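Local structure of hyperpolarization-activated (Ih) channel (Strongylocentrotus purpuratus, 2PTM) at residues G109-M115 / L147-R153; S140-I145 / I190-R194. The protein probably conducts cations across the cell membrane as a voltage-gated channel, and its C-terminal region, the part in this structure, binds cyclic AMP. Residues are numbered along the deposited sequence.

Contact 1: residues G109-M115 / L147-R153; sequences GTFGDRM and LLTRERR. With CMP (adenosine-3',5'-cyclic-monophosphate), chain C.
R153 is the anchor of this contact and the arginine that binds the phosphate of cyclic AMP. R153 NH1 donates to CMP O2P at 2.9 Å. R153 NH2 donates to the backbone R114 O at 2.8 Å. The side chain has chi1 and chi2 both m, then runs extended, so the guanidinium lies over G112, with R153 NE 3.5 Å from G112 CA. A side chain at 112 would collide with it. One water joins R153 NE to F111 O, and another joins R153 NH2 to D113 OD1. D113 OD1 also forms a salt bridge with R114 NH1 at 2.9 Å.

The two backbones pair through G109 N to R153 O and R153 N to T110 O, both 2.9 Å. The closest CA pairs are F111-R152 at 4.9 Å and G109-R153 at 5.0 Å. G109 has positive phi (91/-3). R152 NH1 donates to G109 O at 3.0 Å and also bonds E179 O of the second subunit. F111 CE1 sits over one face of this guanidinium, 3.6 Å from R152 CZ. A third water links G112 N with E151 O.

R150 leaves helical phi/psi, with positive phi (57/27). T149 OG1 accepts from E151 N at 3.0 Å, an ST turn. Segment 147-153 belongs to the phosphate-binding cassette of the cyclic nucleotide-binding fold, and 109-115 lies against it.

L147 supplies the apolar end, with L147 CD1 3.8 Å from M115 CB. L147 and M115 also touch F173 of helix 170-179. Strand 114-118 pairs with strands 163-169 and 141-142.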
ATOM      1  N   GLY A 109      -2.232  -6.937  29.531  1.00 34.92           N
ATOM      2  CA  GLY A 109      -2.509  -5.524  29.730  1.00 37.63           C
ATOM      3  C   GLY A 109      -2.316  -4.626  28.521  1.00 37.46           C
ATOM      4  O   GLY A 109      -2.584  -3.429  28.588  1.00 38.21           O
ATOM      5  N   THR A 110      -1.855  -5.191  27.413  1.00 35.53           N
ATOM      6  CA  THR A 110      -1.661  -4.412  26.194  1.00 34.65           C
ATOM      7  C   THR A 110      -2.882  -4.566  25.293  1.00 34.05           C
ATOM      8  O   THR A 110      -3.756  -5.396  25.562  1.00 35.78           O
ATOM      9  CB  THR A 110      -0.416  -4.892  25.418  1.00 33.38           C
ATOM     10  OG1 THR A 110      -0.601  -6.255  25.026  1.00 31.08           O
ATOM     11  CG2 THR A 110       0.846  -4.787  26.280  1.00 32.68           C
ATOM     12  N   PHE A 111      -2.944  -3.778  24.225  1.00 33.70           N
ATOM     13  CA  PHE A 111      -3.958  -3.972  23.190  1.00 35.85           C
ATOM     14  C   PHE A 111      -3.524  -5.105  22.269  1.00 38.11           C
ATOM     15  O   PHE A 111      -2.329  -5.328  22.075  1.00 40.56           O
ATOM     16  CB  PHE A 111      -4.143  -2.707  22.347  1.00 36.30           C
ATOM     17  CG  PHE A 111      -4.769  -1.564  23.089  1.00 40.40           C
ATOM     18  CD1 PHE A 111      -5.562  -1.792  24.205  1.00 41.22           C
ATOM     19  CD2 PHE A 111      -4.587  -0.255  22.654  1.00 41.53           C
ATOM     20  CE1 PHE A 111      -6.142  -0.740  24.883  1.00 43.06           C
ATOM     21  CE2 PHE A 111      -5.172   0.806  23.330  1.00 43.59           C
ATOM     22  CZ  PHE A 111      -5.949   0.559  24.444  1.00 44.67           C
ATOM     23  N   GLY A 112      -4.489  -5.807  21.685  1.00 35.28           N
ATOM     24  CA  GLY A 112      -4.180  -6.911  20.790  1.00 33.54           C
ATOM     25  C   GLY A 112      -4.573  -6.608  19.358  1.00 32.19           C
ATOM     26  O   GLY A 112      -5.606  -5.989  19.106  1.00 33.91           O
ATOM     27  N   ASP A 113      -3.745  -7.035  18.415  1.00 30.45           N
ATOM     28  CA  ASP A 113      -4.022  -6.786  17.002  1.00 33.23           C
ATOM     29  C   ASP A 113      -4.323  -8.065  16.217  1.00 28.89           C
ATOM     30  O   ASP A 113      -4.665  -8.009  15.041  1.00 29.23           O
ATOM     31  CB  ASP A 113      -2.880  -5.993  16.336  1.00 36.08           C
ATOM     32  CG  ASP A 113      -1.551  -6.741  16.334  1.00 40.94           C
ATOM     33  OD1 ASP A 113      -1.443  -7.815  16.961  1.00 37.49           O
ATOM     34  OD2 ASP A 113      -0.600  -6.246  15.693  1.00 45.15           O
ATOM     35  N   ARG A 114      -4.198  -9.216  16.870  1.00 24.90           N
ATOM     36  CA  ARG A 114      -4.412 -10.490  16.193  1.00 21.04           C
ATOM     37  C   ARG A 114      -4.511 -11.636  17.205  1.00 24.12           C
ATOM     38  O   ARG A 114      -4.143 -11.473  18.368  1.00 24.58           O
ATOM     39  CB  ARG A 114      -3.270 -10.762  15.193  1.00 21.64           C
ATOM     40  CG  ARG A 114      -1.873 -10.964  15.817  1.00 22.39           C
ATOM     41  CD  ARG A 114      -0.778 -10.701  14.782  1.00 23.79           C
ATOM     42  NE  ARG A 114       0.541 -11.196  15.180  1.00 24.81           N
ATOM     43  CZ  ARG A 114       1.369 -10.553  15.998  1.00 26.54           C
ATOM     44  NH1 ARG A 114       1.007  -9.388  16.526  1.00 26.24           N
ATOM     45  NH2 ARG A 114       2.555 -11.075  16.295  1.00 25.23           N
ATOM     46  N   MET A 115      -5.015 -12.785  16.758  1.00 22.64           N
ATOM     47  CA  MET A 115      -5.016 -13.999  17.574  1.00 19.98           C
ATOM     48  C   MET A 115      -4.155 -15.043  16.878  1.00 20.19           C
ATOM     49  O   MET A 115      -3.725 -14.829  15.740  1.00 20.54           O
ATOM     50  CB  MET A 115      -6.429 -14.545  17.772  1.00 19.65           C
ATOM     51  CG  MET A 115      -7.053 -15.091  16.494  1.00 26.49           C
ATOM     52  SD  MET A 115      -8.499 -16.075  16.875  1.00 31.79           S
ATOM     53  CE  MET A 115      -7.766 -17.413  17.801  1.00 26.40           C
ATOM     54  N   LEU A 147      -9.741  -9.770  21.260  1.00 27.74           N
ATOM     55  CA  LEU A 147     -10.436  -9.474  20.002  1.00 27.69           C
ATOM     56  C   LEU A 147     -11.951  -9.504  20.170  1.00 28.85           C
ATOM     57  O   LEU A 147     -12.679  -8.834  19.438  1.00 28.58           O
ATOM     58  CB  LEU A 147     -10.031 -10.466  18.908  1.00 26.86           C
ATOM     59  CG  LEU A 147      -8.542 -10.562  18.571  1.00 27.16           C
ATOM     60  CD1 LEU A 147      -8.362 -11.321  17.278  1.00 27.08           C
ATOM     61  CD2 LEU A 147      -7.957  -9.179  18.448  1.00 29.13           C
ATOM     62  N   LEU A 148     -12.423 -10.305  21.115  1.00 29.57           N
ATOM     63  CA  LEU A 148     -13.854 -10.412  21.377  1.00 32.48           C
ATOM     64  C   LEU A 148     -14.362  -9.248  22.224  1.00 36.17           C
ATOM     65  O   LEU A 148     -15.460  -8.738  21.994  1.00 38.75           O
ATOM     66  CB  LEU A 148     -14.182 -11.751  22.053  1.00 31.59           C
ATOM     67  CG  LEU A 148     -13.977 -13.011  21.210  1.00 33.37           C
ATOM     68  CD1 LEU A 148     -14.031 -14.276  22.075  1.00 32.06           C
ATOM     69  CD2 LEU A 148     -15.004 -13.071  20.090  1.00 35.70           C
ATOM     70  N   THR A 149     -13.561  -8.822  23.195  1.00 36.06           N
ATOM     71  CA  THR A 149     -13.968  -7.761  24.112  1.00 39.32           C
ATOM     72  C   THR A 149     -13.558  -6.381  23.614  1.00 43.57           C
ATOM     73  O   THR A 149     -14.099  -5.369  24.054  1.00 45.44           O
ATOM     74  CB  THR A 149     -13.323  -7.941  25.489  1.00 39.65           C
ATOM     75  OG1 THR A 149     -11.909  -7.743  25.374  1.00 37.22           O
ATOM     76  CG2 THR A 149     -13.600  -9.326  26.037  1.00 41.03           C
ATOM     77  N   ARG A 150     -12.591  -6.349  22.707  1.00 47.05           N
ATOM     78  CA  ARG A 150     -11.984  -5.098  22.262  1.00 51.98           C
ATOM     79  C   ARG A 150     -11.403  -4.324  23.447  1.00 50.26           C
ATOM     80  O   ARG A 150     -11.308  -3.094  23.418  1.00 50.41           O
ATOM     81  CB  ARG A 150     -13.001  -4.250  21.495  1.00 57.85           C
ATOM     82  CG  ARG A 150     -13.648  -4.987  20.334  1.00 64.38           C
ATOM     83  CD  ARG A 150     -14.935  -4.313  19.883  1.00 71.69           C
ATOM     84  NE  ARG A 150     -15.658  -5.137  18.919  1.00 78.98           N
ATOM     85  CZ  ARG A 150     -16.541  -6.075  19.251  1.00 83.46           C
ATOM     86  NH1 ARG A 150     -16.815  -6.307  20.529  1.00 83.80           N
ATOM     87  NH2 ARG A 150     -17.151  -6.781  18.307  1.00 84.80           N
ATOM     88  N   GLU A 151     -11.032  -5.059  24.491  1.00 46.13           N
ATOM     89  CA  GLU A 151     -10.376  -4.497  25.663  1.00 47.07           C
ATOM     90  C   GLU A 151      -8.876  -4.774  25.607  1.00 43.60           C
ATOM     91  O   GLU A 151      -8.222  -4.464  24.612  1.00 44.85           O
ATOM     92  CB  GLU A 151     -10.967  -5.089  26.945  1.00 53.72           C
ATOM     93  CG  GLU A 151     -12.435  -4.757  27.169  1.00 62.31           C
ATOM     94  CD  GLU A 151     -12.650  -3.315  27.564  1.00 71.87           C
ATOM     95  OE1 GLU A 151     -11.647  -2.598  27.770  1.00 77.12           O
ATOM     96  OE2 GLU A 151     -13.824  -2.898  27.673  1.00 75.36           O
ATOM     97  N   ARG A 152      -8.331  -5.354  26.669  1.00 36.11           N
ATOM     98  CA  ARG A 152      -6.896  -5.630  26.720  1.00 35.71           C
ATOM     99  C   ARG A 152      -6.608  -7.110  26.912  1.00 34.39           C
ATOM    100  O   ARG A 152      -7.483  -7.859  27.319  1.00 33.86           O
ATOM    101  CB  ARG A 152      -6.239  -4.824  27.839  1.00 36.92           C
ATOM    102  CG  ARG A 152      -6.446  -3.322  27.706  1.00 38.37           C
ATOM    103  CD  ARG A 152      -5.923  -2.582  28.919  1.00 38.73           C
ATOM    104  NE  ARG A 152      -6.063  -1.133  28.769  1.00 41.10           N
ATOM    105  CZ  ARG A 152      -5.090  -0.338  28.334  1.00 43.03           C
ATOM    106  NH1 ARG A 152      -3.908  -0.851  28.021  1.00 43.40           N
ATOM    107  NH2 ARG A 152      -5.286   0.971  28.225  1.00 44.18           N
ATOM    108  N   ARG A 153      -5.373  -7.514  26.616  1.00 31.41           N
ATOM    109  CA  ARG A 153      -4.912  -8.881  26.868  1.00 27.99           C
ATOM    110  C   ARG A 153      -5.077  -9.237  28.346  1.00 29.80           C
ATOM    111  O   ARG A 153      -4.700  -8.452  29.209  1.00 28.81           O
ATOM    112  CB  ARG A 153      -3.441  -9.017  26.480  1.00 23.05           C
ATOM    113  CG  ARG A 153      -3.114  -8.675  25.015  1.00 23.66           C
ATOM    114  CD  ARG A 153      -3.777  -9.624  24.037  1.00 24.31           C
ATOM    115  NE  ARG A 153      -3.136  -9.586  22.724  1.00 23.12           N
ATOM    116  CZ  ARG A 153      -3.567 -10.251  21.656  1.00 24.24           C
ATOM    117  NH1 ARG A 153      -4.655 -11.005  21.738  1.00 24.61           N
ATOM    118  NH2 ARG A 153      -2.901 -10.165  20.505  1.00 21.90           N
TER
HETATM  119  P   CMP C 401      -6.058 -12.554  25.183  1.00 21.46           P
HETATM  120  O1P CMP C 401      -6.558 -11.872  26.495  1.00 23.37           O
HETATM  121  O2P CMP C 401      -6.396 -11.917  23.920  1.00 20.50           O
HETATM  122  O5' CMP C 401      -4.497 -12.754  25.517  1.00 22.44           O
HETATM  123  C5' CMP C 401      -3.944 -13.793  26.291  1.00 20.34           C
HETATM  124  C4' CMP C 401      -4.547 -15.154  25.970  1.00 20.81           C
HETATM  125  O4' CMP C 401      -4.337 -16.177  26.937  1.00 20.78           O
HETATM  126  C3' CMP C 401      -6.048 -15.001  26.028  1.00 20.30           C
HETATM  127  O3' CMP C 401      -6.690 -14.044  25.257  1.00 23.86           O
HETATM  128  C2' CMP C 401      -6.615 -16.419  25.949  1.00 21.94           C
HETATM  129  O2' CMP C 401      -6.449 -16.907  24.625  1.00 22.16           O
HETATM  130  C1' CMP C 401      -5.469 -17.103  26.771  1.00 17.03           C
HETATM  131  N9  CMP C 401      -5.910 -17.490  28.080  1.00 24.48           N
HETATM  132  C8  CMP C 401      -6.173 -16.680  29.214  1.00 29.79           C
HETATM  133  N7  CMP C 401      -6.526 -17.400  30.292  1.00 26.90           N
HETATM  134  C5  CMP C 401      -6.520 -18.732  29.862  1.00 30.34           C
HETATM  135  C6  CMP C 401      -6.811 -19.982  30.480  1.00 30.95           C
HETATM  136  N6  CMP C 401      -7.172 -20.041  31.802  1.00 35.47           N
HETATM  137  N1  CMP C 401      -6.718 -21.125  29.735  1.00 27.40           N
HETATM  138  C2  CMP C 401      -6.337 -21.035  28.441  1.00 34.91           C
HETATM  139  N3  CMP C 401      -6.024 -19.936  27.721  1.00 24.67           N
HETATM  140  C4  CMP C 401      -6.115 -18.810  28.469  1.00 28.98           C
HETATM  141  O   HOH W   1      -0.956  -7.932  22.323  1.00 35.81           O
HETATM  142  O   HOH W   2      -7.226  -4.459  22.129  1.00 40.25           O
HETATM  143  O   HOH W   3      -0.807  -8.558  19.556  1.00 38.46           O

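Contact 2: residues S140-I145 / I190-R194; sequences SYFGEI and IAVRR. With CMP (adenosine-3',5'-cyclic-monophosphate), chain C.
S140 OG shares a water with R194 NH2, though the water's bond to the arginine is long and weak. Y141 begins the short strand 141-142. Its carbonyl Y141 O accepts from R194 NH1 at 2.9 Å and from R194 NH2 at 3.1 Å. Its side chain, chi1 p, reaches helix 181-192, with Y141 OH 3.6 Å from I190 CB. F142 turns its ring away to meet F116. G143 has positive phi (89/14), and G143 N donates to CMP O2' at 2.9 Å. E144, chi1 p, accepts from CMP O2' through E144 OE1 at 2.7 Å; E144 OE2 forms a salt bridge with R194 NH1 at 3.1 Å. I145 lies in the next helix and packs on A191, their CA atoms 5.8 Å apart.

R194 lies just after helix 181-192, and R194 N bonds A191 O at 3.3 Å. Its extended side chain brings one guanidinium face over CMP N3. E144 serves both the 2'-hydroxyl and R194, consistent with cyclic AMP helping to tie the end of the chain to the pocket.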
ATOM      1  N   SER A 140      -4.263 -25.881  19.556  1.00 23.30           N
ATOM      2  CA  SER A 140      -4.978 -24.925  20.386  1.00 22.56           C
ATOM      3  C   SER A 140      -4.851 -23.527  19.782  1.00 22.01           C
ATOM      4  O   SER A 140      -4.237 -23.343  18.728  1.00 22.78           O
ATOM      5  CB  SER A 140      -4.464 -24.972  21.831  1.00 25.70           C
ATOM      6  OG  SER A 140      -5.325 -24.265  22.694  1.00 31.93           O
ATOM      7  N   TYR A 141      -5.447 -22.543  20.434  1.00 18.20           N
ATOM      8  CA  TYR A 141      -5.335 -21.176  19.958  1.00 20.04           C
ATOM      9  C   TYR A 141      -5.386 -20.238  21.150  1.00 19.83           C
ATOM     10  O   TYR A 141      -5.806 -20.640  22.234  1.00 22.59           O
ATOM     11  CB  TYR A 141      -6.422 -20.852  18.931  1.00 20.13           C
ATOM     12  CG  TYR A 141      -7.849 -20.937  19.434  1.00 28.12           C
ATOM     13  CD1 TYR A 141      -8.330 -20.046  20.385  1.00 31.37           C
ATOM     14  CD2 TYR A 141      -8.727 -21.881  18.922  1.00 35.63           C
ATOM     15  CE1 TYR A 141      -9.640 -20.118  20.838  1.00 35.29           C
ATOM     16  CE2 TYR A 141     -10.045 -21.958  19.365  1.00 39.06           C
ATOM     17  CZ  TYR A 141     -10.492 -21.071  20.319  1.00 40.07           C
ATOM     18  OH  TYR A 141     -11.794 -21.139  20.754  1.00 43.90           O
ATOM     19  N   PHE A 142      -4.937 -19.006  20.956  1.00 17.02           N
ATOM     20  CA  PHE A 142      -4.939 -18.046  22.048  1.00 18.05           C
ATOM     21  C   PHE A 142      -4.908 -16.636  21.488  1.00 18.06           C
ATOM     22  O   PHE A 142      -4.595 -16.443  20.316  1.00 20.17           O
ATOM     23  CB  PHE A 142      -3.739 -18.272  22.979  1.00 17.97           C
ATOM     24  CG  PHE A 142      -2.395 -18.109  22.295  1.00 19.77           C
ATOM     25  CD1 PHE A 142      -1.827 -16.850  22.137  1.00 18.51           C
ATOM     26  CD2 PHE A 142      -1.706 -19.215  21.811  1.00 18.23           C
ATOM     27  CE1 PHE A 142      -0.580 -16.695  21.506  1.00 17.78           C
ATOM     28  CE2 PHE A 142      -0.470 -19.080  21.175  1.00 17.73           C
ATOM     29  CZ  PHE A 142       0.096 -17.827  21.021  1.00 17.02           C
ATOM     30  N   GLY A 143      -5.229 -15.659  22.335  1.00 16.41           N
ATOM     31  CA  GLY A 143      -5.206 -14.258  21.951  1.00 18.38           C
ATOM     32  C   GLY A 143      -6.541 -13.825  21.374  1.00 21.82           C
ATOM     33  O   GLY A 143      -6.651 -12.764  20.751  1.00 24.38           O
ATOM     34  N   GLU A 144      -7.563 -14.649  21.572  1.00 19.35           N
ATOM     35  CA  GLU A 144      -8.883 -14.334  21.038  1.00 23.77           C
ATOM     36  C   GLU A 144      -9.706 -13.434  21.968  1.00 24.07           C
ATOM     37  O   GLU A 144     -10.587 -12.706  21.507  1.00 27.00           O
ATOM     38  CB  GLU A 144      -9.669 -15.617  20.731  1.00 26.16           C
ATOM     39  CG  GLU A 144     -10.333 -16.267  21.939  1.00 26.23           C
ATOM     40  CD  GLU A 144      -9.365 -17.019  22.832  1.00 26.84           C
ATOM     41  OE1 GLU A 144      -8.173 -17.124  22.497  1.00 27.22           O
ATOM     42  OE2 GLU A 144      -9.803 -17.521  23.883  1.00 33.42           O
ATOM     43  N   ILE A 145      -9.441 -13.495  23.270  1.00 21.73           N
ATOM     44  CA  ILE A 145     -10.310 -12.820  24.240  1.00 21.03           C
ATOM     45  C   ILE A 145     -10.346 -11.330  23.954  1.00 23.96           C
ATOM     46  O   ILE A 145     -11.416 -10.721  23.849  1.00 26.83           O
ATOM     47  CB  ILE A 145      -9.837 -13.010  25.710  1.00 23.71           C
ATOM     48  CG1 ILE A 145      -9.781 -14.483  26.101  1.00 27.59           C
ATOM     49  CG2 ILE A 145     -10.747 -12.250  26.651  1.00 24.83           C
ATOM     50  CD1 ILE A 145     -10.989 -15.229  25.735  1.00 32.14           C
ATOM     51  N   ILE A 190     -15.770 -20.567  24.483  1.00 43.06           N
ATOM     52  CA  ILE A 190     -14.442 -20.928  25.004  1.00 40.67           C
ATOM     53  C   ILE A 190     -13.772 -19.745  25.742  1.00 44.34           C
ATOM     54  O   ILE A 190     -13.039 -19.915  26.733  1.00 39.67           O
ATOM     55  CB  ILE A 190     -13.512 -21.418  23.866  1.00 45.25           C
ATOM     56  CG1 ILE A 190     -13.923 -22.813  23.374  1.00 44.13           C
ATOM     57  CG2 ILE A 190     -12.047 -21.438  24.322  1.00 45.24           C
ATOM     58  CD1 ILE A 190     -15.180 -22.867  22.555  1.00 41.47           C
ATOM     59  N   ALA A 191     -14.027 -18.543  25.244  1.00 45.49           N
ATOM     60  CA  ALA A 191     -13.521 -17.327  25.861  1.00 41.30           C
ATOM     61  C   ALA A 191     -14.014 -17.245  27.290  1.00 40.85           C
ATOM     62  O   ALA A 191     -13.246 -16.981  28.211  1.00 40.66           O
ATOM     63  CB  ALA A 191     -13.982 -16.106  25.079  1.00 39.45           C
ATOM     64  N   VAL A 192     -15.306 -17.456  27.473  1.00 40.98           N
ATOM     65  CA  VAL A 192     -15.846 -17.473  28.819  1.00 47.61           C
ATOM     66  C   VAL A 192     -15.209 -18.634  29.595  1.00 48.43           C
ATOM     67  O   VAL A 192     -14.772 -18.446  30.730  1.00 49.07           O
ATOM     68  CB  VAL A 192     -17.385 -17.571  28.833  1.00 54.32           C
ATOM     69  CG1 VAL A 192     -17.928 -16.804  30.003  1.00 61.43           C
ATOM     70  CG2 VAL A 192     -17.974 -16.987  27.575  1.00 53.59           C
ATOM     71  N   ARG A 193     -15.136 -19.816  28.978  1.00 47.27           N
ATOM     72  CA  ARG A 193     -14.586 -21.007  29.642  1.00 55.52           C
ATOM     73  C   ARG A 193     -13.074 -20.972  29.712  1.00 65.72           C
ATOM     74  O   ARG A 193     -12.421 -22.013  29.709  1.00 73.17           O
ATOM     75  CB  ARG A 193     -14.976 -22.292  28.922  1.00 57.24           C
ATOM     76  CG  ARG A 193     -16.427 -22.635  28.941  1.00 56.38           C
ATOM     77  CD  ARG A 193     -16.596 -24.138  28.919  1.00 61.02           C
ATOM     78  NE  ARG A 193     -18.004 -24.513  28.826  1.00 66.86           N
ATOM     79  CZ  ARG A 193     -18.481 -25.721  29.109  1.00 69.27           C
ATOM     80  NH1 ARG A 193     -17.663 -26.686  29.512  1.00 71.93           N
ATOM     81  NH2 ARG A 193     -19.780 -25.965  28.991  1.00 66.84           N
ATOM     82  N   ARG A 194     -12.520 -19.771  29.714  1.00 61.40           N
ATOM     83  CA  ARG A 194     -11.151 -19.566  30.132  1.00 54.05           C
ATOM     84  C   ARG A 194     -11.350 -18.666  31.338  1.00 58.57           C
ATOM     85  O   ARG A 194     -11.230 -17.446  31.278  1.00 59.49           O
ATOM     86  CB  ARG A 194     -10.307 -19.004  28.976  1.00 48.10           C
ATOM     87  CG  ARG A 194      -9.924 -20.152  27.995  1.00 37.03           C
ATOM     88  CD  ARG A 194      -9.355 -19.738  26.616  1.00 33.65           C
ATOM     89  NE  ARG A 194      -8.758 -20.927  25.967  1.00 31.23           N
ATOM     90  CZ  ARG A 194      -7.986 -20.912  24.882  1.00 28.83           C
ATOM     91  NH1 ARG A 194      -7.710 -19.772  24.275  1.00 32.43           N
ATOM     92  NH2 ARG A 194      -7.485 -22.049  24.396  1.00 27.22           N
TER
HETATM   93  P   CMP C 401      -6.058 -12.554  25.183  1.00 21.46           P
HETATM   94  O1P CMP C 401      -6.558 -11.872  26.495  1.00 23.37           O
HETATM   95  O2P CMP C 401      -6.396 -11.917  23.920  1.00 20.50           O
HETATM   96  O5' CMP C 401      -4.497 -12.754  25.517  1.00 22.44           O
HETATM   97  C5' CMP C 401      -3.944 -13.793  26.291  1.00 20.34           C
HETATM   98  C4' CMP C 401      -4.547 -15.154  25.970  1.00 20.81           C
HETATM   99  O4' CMP C 401      -4.337 -16.177  26.937  1.00 20.78           O
HETATM  100  C3' CMP C 401      -6.048 -15.001  26.028  1.00 20.30           C
HETATM  101  O3' CMP C 401      -6.690 -14.044  25.257  1.00 23.86           O
HETATM  102  C2' CMP C 401      -6.615 -16.419  25.949  1.00 21.94           C
HETATM  103  O2' CMP C 401      -6.449 -16.907  24.625  1.00 22.16           O
HETATM  104  C1' CMP C 401      -5.469 -17.103  26.771  1.00 17.03           C
HETATM  105  N9  CMP C 401      -5.910 -17.490  28.080  1.00 24.48           N
HETATM  106  C8  CMP C 401      -6.173 -16.680  29.214  1.00 29.79           C
HETATM  107  N7  CMP C 401      -6.526 -17.400  30.292  1.00 26.90           N
HETATM  108  C5  CMP C 401      -6.520 -18.732  29.862  1.00 30.34           C
HETATM  109  C6  CMP C 401      -6.811 -19.982  30.480  1.00 30.95           C
HETATM  110  N6  CMP C 401      -7.172 -20.041  31.802  1.00 35.47           N
HETATM  111  N1  CMP C 401      -6.718 -21.125  29.735  1.00 27.40           N
HETATM  112  C2  CMP C 401      -6.337 -21.035  28.441  1.00 34.91           C
HETATM  113  N3  CMP C 401      -6.024 -19.936  27.721  1.00 24.67           N
HETATM  114  C4  CMP C 401      -6.115 -18.810  28.469  1.00 28.98           C
HETATM  115  O   HOH W   4      -7.399 -25.400  24.300  1.00 42.51           O

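Both contacts are partly buried and touch the same cyclic AMP, with centres 11 Å apart. Contact 1 holds its phosphate; contact 2 binds the ribose 2'-hydroxyl and lays R194 over the purine. Their segments alternate along the chain, and strand 141-142 runs on into helix 145-149 through G143 and E144. Strands 114-118 and 141-142 are sheet neighbours, and L148 touches A191. R153 NH1 also makes a weak hydrogen bond to G143 O. The chemistry differs with place. Contact 1 joins mostly loop segments through backbone pairing, arginine side chains and waters, and its outer edge meets the second subunit. Contact 2 joins the sheet to the C-terminal end mainly through R194, and no other protein chain touches it.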